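Local coordinates for caspase recruitment domain-containing protein 19 (Homo sapiens, PDB 4DWN), which inhibits BCL10-induced activation of NF-kappa-B, associating with BCL10 through its caspase recruitment domain, the part described here, at residues P16-H21 / S94-R99; P41-N46 / G74-Q79. All blocks are in the same frame, centred on the assembly; numbering follows the deposited sequence.

Interaction 1 of 2, residues P16-H21 / S94-R99; sequences PFLTGH and SRLPSR. With SO4 (sulfate ion), chain C; SO4 (sulfate ion), chain D.
Phe17 and Leu96 bring the backbones closest, their CA atoms 7.4 Å apart, where the end of helix 7-19, kinked at Pro16 and Phe17, faces the tail that follows helix 90-94 and enters a 3-10 turn at Pro97. The Phe17 ring swings toward this tail because CG stands opposite the backbone N (chi1 -175°). Over one ring face sits Pro97 CD, 3.9 Å from the ring centroid in a CH-pi contact. Leu96 CD2 touches both Phe17 CD2 (3.7 Å) and Leu18 CD2 (3.6 Å), while Leu92 backs both residues of the helix. At the far end of the ring, Phe17 CZ lies 4.0 Å above the Arg95 guanidinium, whose plane is turned 67° from that of the phenyl group. Both Arg95 NH1 and, weakly, NH2 reach O1 of the chain D sulfate in the guanidinium plane, and Arg23 also donates to that ion. Were Phe17 an alanine, Pro97 CD and the Arg95 guanidinium would probably lose the ring they pack on, with a gap opened beside Leu96. This packing of the kinked first helix against the C-terminal tail belongs to the six-helix bundle of the CARD.

Interaction 2 of 2, residues P41-N46 / G74-Q79; sequences PQILTN and GERDCQ
Ile43 and Arg76 approach from opposite directions in this corner of the CARD, a death-fold helical bundle, where the loop between helices 26-38 and 46-53 meets the first turn of helix 75-88. Ile43 CD1 settles over one face of the Arg76 guanidinium, 3.5 Å above its plane and displaced toward the rim, nearest to NE. Pro41, which follows a cis peptide bond, slides past the same arginine in the opposite sense, its CB 3.9 Å from Arg76 CD. A bend in the Arg76 chain at chi3 (66°) brings the guanidinium beside the neighbouring Asp77, which it holds side-on: NE and NH2 both donate to OD1, at 3.0 and 3.1 Å, from the same face of the carboxylate. Asp77 OD1 lies nearly in the guanidinium plane, so this salt bridge fixes the rotation of the flat group and presents its face to the isoleucine. The Ile43 and Asp77 side chains meet obliquely, through the CG2 methyl of Ile43, and Leu70 of helix 66-73 packs against both residues. With the positive group bound so closely, Asp77 is likely to stay ionised. Its second oxygen, OD2, lies 3.2 Å from Ile43 CG2, a tight approach, and has an unusually short contact, doubtful in detail, with a water that donates a hydrogen bond to Ile43 O, 2.7 Å away.

Interactions 1 and 2 lie on opposite sides of the centre of the domain, their centres 20 Å apart and their nearest atoms about 9 Å apart, so neither touches the other. Helix 75-88 connects them: it supplies the first turn used in interaction 2, and further on its Phe81, Tyr82 and Leu85 pack against Leu18 and Leu96 of interaction 1. A second tie runs through the redox-active disulfide, in which Cys78 of segment 74-79 is joined to Cys8, on the same helix 7-19 that ends in interaction 1. One sulfate is bound by Arg95 and the other by Arg99, both ions probably from the crystallisation liquor; the Arg95 ion lies beside the contact of interaction 1.

Interaction 1 of 2, residues P16-H21 / S94-R99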
ATOM      1  N   PRO A  16       1.506   2.404 -10.926  1.00 14.04           N
ATOM      2  CA  PRO A  16       2.484   3.389 -11.430  1.00 14.60           C
ATOM      3  C   PRO A  16       2.272   4.793 -10.821  1.00 14.75           C
ATOM      4  O   PRO A  16       3.216   5.493 -10.434  1.00 15.65           O
ATOM      5  CB  PRO A  16       2.246   3.371 -12.939  1.00 19.00           C
ATOM      6  CG  PRO A  16       1.845   1.908 -13.153  1.00 17.81           C
ATOM      7  CD  PRO A  16       0.927   1.606 -12.023  1.00 17.62           C
ATOM      8  N   PHE A  17       1.010   5.167 -10.702  1.00 12.88           N
ATOM      9  CA  PHE A  17       0.650   6.430 -10.059  1.00 11.04           C
ATOM     10  C   PHE A  17       1.131   6.444  -8.582  1.00 12.39           C
ATOM     11  O   PHE A  17       1.765   7.397  -8.117  1.00 14.39           O
ATOM     12  CB  PHE A  17      -0.877   6.605 -10.092  1.00 12.75           C
ATOM     13  CG  PHE A  17      -1.357   7.920  -9.578  1.00 17.73           C
ATOM     14  CD1 PHE A  17      -1.393   9.039 -10.398  1.00 20.05           C
ATOM     15  CD2 PHE A  17      -1.843   8.022  -8.291  1.00 15.97           C
ATOM     16  CE1 PHE A  17      -1.865  10.249  -9.912  1.00 19.38           C
ATOM     17  CE2 PHE A  17      -2.324   9.224  -7.809  1.00 22.70           C
ATOM     18  CZ  PHE A  17      -2.324  10.328  -8.627  1.00 21.70           C
ATOM     19  N   LEU A  18       0.801   5.401  -7.815  1.00 10.26           N
ATOM     20  CA  LEU A  18       1.162   5.364  -6.408  1.00 13.01           C
ATOM     21  C   LEU A  18       2.666   5.432  -6.132  1.00 12.45           C
ATOM     22  O   LEU A  18       3.066   5.988  -5.111  1.00 13.52           O
ATOM     23  CB  LEU A  18       0.586   4.118  -5.759  1.00 15.04           C
ATOM     24  CG  LEU A  18      -0.935   4.074  -5.579  1.00 12.22           C
ATOM     25  CD1 LEU A  18      -1.425   2.617  -5.318  1.00 15.89           C
ATOM     26  CD2 LEU A  18      -1.356   5.005  -4.430  1.00 13.95           C
ATOM     27  N   THR A  19       3.469   4.910  -7.060  1.00 12.39           N
ATOM     28  CA  THR A  19       4.900   4.783  -6.851  1.00 13.84           C
ATOM     29  C   THR A  19       5.681   6.001  -7.392  1.00 18.23           C
ATOM     30  O   THR A  19       6.895   6.105  -7.242  1.00 18.40           O
ATOM     31  CB  THR A  19       5.455   3.497  -7.470  1.00 17.38           C
ATOM     32  OG1 THR A  19       5.146   3.476  -8.867  1.00 16.71           O
ATOM     33  CG2 THR A  19       4.873   2.236  -6.786  1.00 16.30           C
ATOM     34  N   GLY A  20       4.994   6.936  -8.017  1.00 13.45           N
ATOM     35  CA  GLY A  20       5.661   8.156  -8.459  1.00 17.77           C
ATOM     36  C   GLY A  20       6.261   8.903  -7.281  1.00 17.51           C
ATOM     37  O   GLY A  20       5.623   9.062  -6.240  1.00 16.01           O
ATOM     38  N   HIS A  21       7.490   9.413  -7.463  1.00 17.63           N
ATOM     39  CA  HIS A  21       8.164  10.110  -6.376  1.00 18.11           C
ATOM     40  C   HIS A  21       7.322  11.273  -5.936  1.00 18.92           C
ATOM     41  O   HIS A  21       6.795  12.000  -6.780  1.00 19.60           O
ATOM     42  CB  HIS A  21       9.506  10.668  -6.848  1.00 19.26           C
ATOM     43  CG  HIS A  21      10.551   9.632  -7.035  1.00 17.69           C
ATOM     44  ND1 HIS A  21      10.945   9.202  -8.284  1.00 20.03           N
ATOM     45  CD2 HIS A  21      11.265   8.917  -6.143  1.00 20.79           C
ATOM     46  CE1 HIS A  21      11.877   8.279  -8.149  1.00 20.79           C
ATOM     47  NE2 HIS A  21      12.089   8.084  -6.864  1.00 20.53           N
ATOM     48  N   SER A  94      -8.088   9.961  -2.879  1.00 15.08           N
ATOM     49  CA  SER A  94      -9.147  10.604  -3.674  1.00 16.77           C
ATOM     50  C   SER A  94      -8.768  10.852  -5.113  1.00 15.58           C
ATOM     51  O   SER A  94      -9.650  11.078  -5.935  1.00 21.46           O
ATOM     52  CB  SER A  94      -9.531  11.964  -3.092  1.00 18.68           C
ATOM     53  OG  SER A  94      -8.519  12.959  -3.279  1.00 19.88           O
ATOM     54  N   ARG A  95      -7.476  10.819  -5.412  1.00 14.29           N
ATOM     55  CA  ARG A  95      -6.993  11.127  -6.761  1.00 19.24           C
ATOM     56  C   ARG A  95      -6.623   9.906  -7.599  1.00 18.41           C
ATOM     57  O   ARG A  95      -6.160  10.059  -8.732  1.00 20.14           O
ATOM     58  CB  ARG A  95      -5.774  12.045  -6.642  1.00 18.70           C
ATOM     59  CG  ARG A  95      -6.093  13.308  -5.918  1.00 20.71           C
ATOM     60  CD  ARG A  95      -4.855  14.174  -5.697  1.00 29.90           C
ATOM     61  NE  ARG A  95      -4.196  14.341  -6.984  1.00 31.82           N
ATOM     62  CZ  ARG A  95      -2.894  14.206  -7.222  1.00 37.13           C
ATOM     63  NH1 ARG A  95      -2.459  14.348  -8.471  1.00 37.10           N
ATOM     64  NH2 ARG A  95      -2.035  13.969  -6.245  1.00 33.08           N
ATOM     65  N   LEU A  96      -6.788   8.693  -7.070  1.00 16.27           N
ATOM     66  CA  LEU A  96      -6.342   7.507  -7.811  1.00 13.61           C
ATOM     67  C   LEU A  96      -7.011   7.341  -9.166  1.00 17.49           C
ATOM     68  O   LEU A  96      -8.208   7.567  -9.309  1.00 20.10           O
ATOM     69  CB  LEU A  96      -6.564   6.250  -7.002  1.00 19.16           C
ATOM     70  CG  LEU A  96      -5.767   6.207  -5.685  1.00 16.14           C
ATOM     71  CD1 LEU A  96      -6.067   4.915  -4.935  1.00 27.16           C
ATOM     72  CD2 LEU A  96      -4.281   6.439  -5.966  1.00 21.01           C
ATOM     73  N   PRO A  97      -6.221   6.949 -10.179  1.00 17.03           N
ATOM     74  CA  PRO A  97      -6.766   6.644 -11.506  1.00 17.02           C
ATOM     75  C   PRO A  97      -7.971   5.718 -11.433  1.00 21.48           C
ATOM     76  O   PRO A  97      -8.909   5.941 -12.177  1.00 19.11           O
ATOM     77  CB  PRO A  97      -5.598   5.954 -12.224  1.00 15.41           C
ATOM     78  CG  PRO A  97      -4.380   6.589 -11.593  1.00 19.22           C
ATOM     79  CD  PRO A  97      -4.751   6.808 -10.146  1.00 15.87           C
ATOM     80  N   SER A  98      -7.955   4.707 -10.555  1.00 16.94           N
ATOM     81  CA  SER A  98      -9.022   3.705 -10.531  1.00 19.33           C
ATOM     82  C   SER A  98     -10.347   4.265 -10.039  1.00 23.44           C
ATOM     83  O   SER A  98     -11.384   3.624 -10.222  1.00 28.59           O
ATOM     84  CB  SER A  98      -8.658   2.490  -9.668  1.00 21.63           C
ATOM     85  OG  SER A  98      -8.445   2.859  -8.321  1.00 19.26           O
ATOM     86  N   ARG A  99     -10.323   5.454  -9.461  1.00 21.22           N
ATOM     87  CA  ARG A  99     -11.562   6.078  -9.002  1.00 20.15           C
ATOM     88  C   ARG A  99     -12.255   6.758 -10.174  1.00 34.72           C
ATOM     89  O   ARG A  99     -13.473   6.843 -10.191  1.00 32.94           O
ATOM     90  CB  ARG A  99     -11.253   7.098  -7.893  1.00 30.64           C
ATOM     91  CG  ARG A  99     -12.476   7.581  -7.090  1.00 45.92           C
ATOM     92  CD  ARG A  99     -12.078   8.207  -5.730  1.00 29.29           C
ATOM     93  NE  ARG A  99     -10.972   7.484  -5.143  1.00 33.10           N
ATOM     94  CZ  ARG A  99     -11.100   6.360  -4.455  1.00 28.00           C
ATOM     95  NH1 ARG A  99     -10.022   5.750  -3.970  1.00 29.74           N
ATOM     96  NH2 ARG A  99     -12.318   5.835  -4.255  1.00 34.22           N
TER
HETATM   97  S   SO4 C 101     -11.987   2.993  -1.889  1.00 30.86           S
HETATM   98  O1  SO4 C 101     -10.947   3.460  -2.865  1.00 29.56           O
HETATM   99  O2  SO4 C 101     -12.595   1.755  -2.399  1.00 28.50           O
HETATM  100  O3  SO4 C 101     -11.329   2.691  -0.573  1.00 22.80           O
HETATM  101  O4  SO4 C 101     -13.050   4.044  -1.724  1.00 32.42           O
HETATM  102  S   SO4 D 102       1.174  15.202  -8.305  1.00 34.20           S
HETATM  103  O1  SO4 D 102       0.059  14.308  -8.515  1.00 34.12           O
HETATM  104  O2  SO4 D 102       1.873  14.678  -7.130  1.00 53.71           O
HETATM  105  O3  SO4 D 102       2.040  15.116  -9.462  1.00 30.02           O
HETATM  106  O4  SO4 D 102       0.694  16.554  -8.052  1.00 40.32           O

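Interaction 2 of 2, residues P41-N46 / G74-Q79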
ATOM      1  N   PRO A  41      -8.206  -8.191   9.103  1.00 22.04           N
ATOM      2  CA  PRO A  41      -7.290  -9.302   8.870  1.00 17.88           C
ATOM      3  C   PRO A  41      -5.867  -8.775   8.914  1.00 21.99           C
ATOM      4  O   PRO A  41      -5.608  -7.601   8.640  1.00 20.91           O
ATOM      5  CB  PRO A  41      -7.655  -9.771   7.467  1.00 22.82           C
ATOM      6  CG  PRO A  41      -8.213  -8.582   6.806  1.00 27.70           C
ATOM      7  CD  PRO A  41      -8.980  -7.878   7.884  1.00 22.21           C
ATOM      8  N   GLN A  42      -4.953  -9.653   9.285  1.00 18.18           N
ATOM      9  CA  GLN A  42      -3.550  -9.324   9.308  1.00 17.96           C
ATOM     10  C   GLN A  42      -2.995  -9.634   7.954  1.00 18.76           C
ATOM     11  O   GLN A  42      -2.863 -10.789   7.553  1.00 23.11           O
ATOM     12  CB  GLN A  42      -2.809 -10.131  10.343  1.00 19.58           C
ATOM     13  CG  GLN A  42      -1.360  -9.707  10.419  1.00 18.03           C
ATOM     14  CD  GLN A  42      -0.576 -10.468  11.447  1.00 22.27           C
ATOM     15  OE1 GLN A  42      -0.532 -11.694  11.421  1.00 26.39           O
ATOM     16  NE2 GLN A  42       0.040  -9.762  12.342  1.00 19.72           N
ATOM     17  N   ILE A  43      -2.696  -8.586   7.209  1.00 16.13           N
ATOM     18  CA  ILE A  43      -2.260  -8.746   5.838  1.00 18.07           C
ATOM     19  C   ILE A  43      -0.774  -8.999   5.770  1.00 15.13           C
ATOM     20  O   ILE A  43      -0.355  -9.829   4.957  1.00 19.05           O
ATOM     21  CB  ILE A  43      -2.653  -7.524   4.984  1.00 15.50           C
ATOM     22  CG1 ILE A  43      -4.183  -7.317   5.014  1.00 18.71           C
ATOM     23  CG2 ILE A  43      -2.097  -7.648   3.558  1.00 21.60           C
ATOM     24  CD1 ILE A  43      -5.007  -8.484   4.619  1.00 18.73           C
ATOM     25  N   LEU A  44       0.005  -8.321   6.613  1.00 13.48           N
ATOM     26  CA  LEU A  44       1.460  -8.487   6.620  1.00 15.47           C
ATOM     27  C   LEU A  44       1.885  -9.100   7.934  1.00 19.20           C
ATOM     28  O   LEU A  44       1.417  -8.664   8.993  1.00 18.33           O
ATOM     29  CB  LEU A  44       2.168  -7.137   6.462  1.00 16.76           C
ATOM     30  CG  LEU A  44       1.857  -6.366   5.201  1.00 13.58           C
ATOM     31  CD1 LEU A  44       2.570  -5.025   5.217  1.00 16.85           C
ATOM     32  CD2 LEU A  44       2.281  -7.156   3.957  1.00 16.17           C
ATOM     33  N   THR A  45       2.792 -10.063   7.881  1.00 19.17           N
ATOM     34  CA  THR A  45       3.423 -10.543   9.110  1.00 23.30           C
ATOM     35  C   THR A  45       4.336  -9.505   9.728  1.00 21.00           C
ATOM     36  O   THR A  45       4.661  -8.524   9.098  1.00 19.51           O
ATOM     37  CB  THR A  45       4.292 -11.762   8.844  1.00 20.48           C
ATOM     38  OG1 THR A  45       5.408 -11.380   8.048  1.00 24.40           O
ATOM     39  CG2 THR A  45       3.498 -12.851   8.132  1.00 28.30           C
ATOM     40  N   ASN A  46       4.759  -9.729  10.963  1.00 20.88           N
ATOM     41  CA  ASN A  46       5.667  -8.792  11.609  1.00 19.50           C
ATOM     42  C   ASN A  46       6.961  -8.676  10.826  1.00 19.88           C
ATOM     43  O   ASN A  46       7.455  -7.569  10.613  1.00 25.25           O
ATOM     44  CB  ASN A  46       5.978  -9.209  13.051  1.00 27.54           C
ATOM     45  CG  ASN A  46       4.832  -8.944  14.018  1.00 26.35           C
ATOM     46  OD1 ASN A  46       3.713  -8.621  13.630  1.00 24.70           O
ATOM     47  ND2 ASN A  46       5.106  -9.141  15.300  1.00 32.99           N
ATOM     48  N   GLY A  74      -4.047 -11.488  -3.389  1.00 19.08           N
ATOM     49  CA  GLY A  74      -5.472 -11.592  -3.598  1.00 21.27           C
ATOM     50  C   GLY A  74      -6.348 -10.435  -3.137  1.00 27.05           C
ATOM     51  O   GLY A  74      -5.883  -9.450  -2.551  1.00 20.20           O
ATOM     52  N   GLU A  75      -7.636 -10.568  -3.446  1.00 17.98           N
ATOM     53  CA  GLU A  75      -8.609  -9.499  -3.305  1.00 18.00           C
ATOM     54  C   GLU A  75      -8.706  -8.885  -1.900  1.00 17.60           C
ATOM     55  O   GLU A  75      -8.828  -7.674  -1.761  1.00 21.32           O
ATOM     56  CB  GLU A  75      -9.975  -9.992  -3.746  1.00 20.07           C
ATOM     57  CG  GLU A  75     -10.986  -8.916  -3.894  1.00 32.10           C
ATOM     58  CD  GLU A  75     -10.779  -8.068  -5.151  1.00 32.13           C
ATOM     59  OE1 GLU A  75      -9.709  -8.170  -5.842  1.00 25.41           O
ATOM     60  OE2 GLU A  75     -11.730  -7.307  -5.427  1.00 40.28           O
ATOM     61  N   ARG A  76      -8.665  -9.717  -0.872  1.00 19.89           N
ATOM     62  CA  ARG A  76      -8.702  -9.228   0.510  1.00 26.70           C
ATOM     63  C   ARG A  76      -7.564  -8.265   0.778  1.00 17.75           C
ATOM     64  O   ARG A  76      -7.753  -7.187   1.356  1.00 19.94           O
ATOM     65  CB  ARG A  76      -8.604 -10.432   1.478  1.00 28.97           C
ATOM     66  CG  ARG A  76      -8.499 -10.092   2.986  1.00 33.38           C
ATOM     67  CD  ARG A  76      -7.840 -11.250   3.815  1.00 48.30           C
ATOM     68  NE  ARG A  76      -6.431 -11.487   3.470  1.00 39.97           N
ATOM     69  CZ  ARG A  76      -5.518 -12.042   4.275  1.00 37.91           C
ATOM     70  NH1 ARG A  76      -5.833 -12.437   5.505  1.00 36.63           N
ATOM     71  NH2 ARG A  76      -4.268 -12.197   3.849  1.00 39.50           N
ATOM     72  N   ASP A  77      -6.369  -8.647   0.367  1.00 18.30           N
ATOM     73  CA  ASP A  77      -5.182  -7.849   0.649  1.00 20.12           C
ATOM     74  C   ASP A  77      -5.223  -6.512  -0.124  1.00 16.38           C
ATOM     75  O   ASP A  77      -4.940  -5.440   0.434  1.00 16.64           O
ATOM     76  CB  ASP A  77      -3.928  -8.655   0.306  1.00 22.19           C
ATOM     77  CG  ASP A  77      -3.805  -9.951   1.127  1.00 23.59           C
ATOM     78  OD1 ASP A  77      -4.763 -10.737   1.152  1.00 33.29           O
ATOM     79  OD2 ASP A  77      -2.742 -10.214   1.729  1.00 23.06           O
ATOM     80  N   CYS A  78      -5.657  -6.561  -1.373  1.00 17.06           N
ATOM     81  CA  CYS A  78      -5.806  -5.349  -2.165  1.00 16.75           C
ATOM     82  C   CYS A  78      -6.855  -4.396  -1.577  1.00 17.72           C
ATOM     83  O   CYS A  78      -6.633  -3.195  -1.500  1.00 15.37           O
ATOM     84  CB  CYS A  78      -6.152  -5.711  -3.604  1.00 16.04           C
ATOM     85  SG  CYS A  78      -4.810  -6.584  -4.441  1.00 17.48           S
ATOM     86  N   GLN A  79      -7.993  -4.936  -1.160  1.00 16.06           N
ATOM     87  CA  GLN A  79      -9.040  -4.137  -0.538  1.00 15.58           C
ATOM     88  C   GLN A  79      -8.554  -3.436   0.739  1.00 14.09           C
ATOM     89  O   GLN A  79      -8.821  -2.250   0.960  1.00 15.92           O
ATOM     90  CB  GLN A  79     -10.256  -5.029  -0.231  1.00 19.81           C
ATOM     91  CG  GLN A  79     -11.403  -4.250   0.390  1.00 25.47           C
ATOM     92  CD  GLN A  79     -12.588  -5.135   0.691  1.00 30.56           C
ATOM     93  OE1 GLN A  79     -12.427  -6.325   0.887  1.00 28.56           O
ATOM     94  NE2 GLN A  79     -13.778  -4.560   0.708  1.00 39.48           N
TER
HETATM   95  O   HOH W   1      -0.433 -10.547   2.355  1.00 34.10           O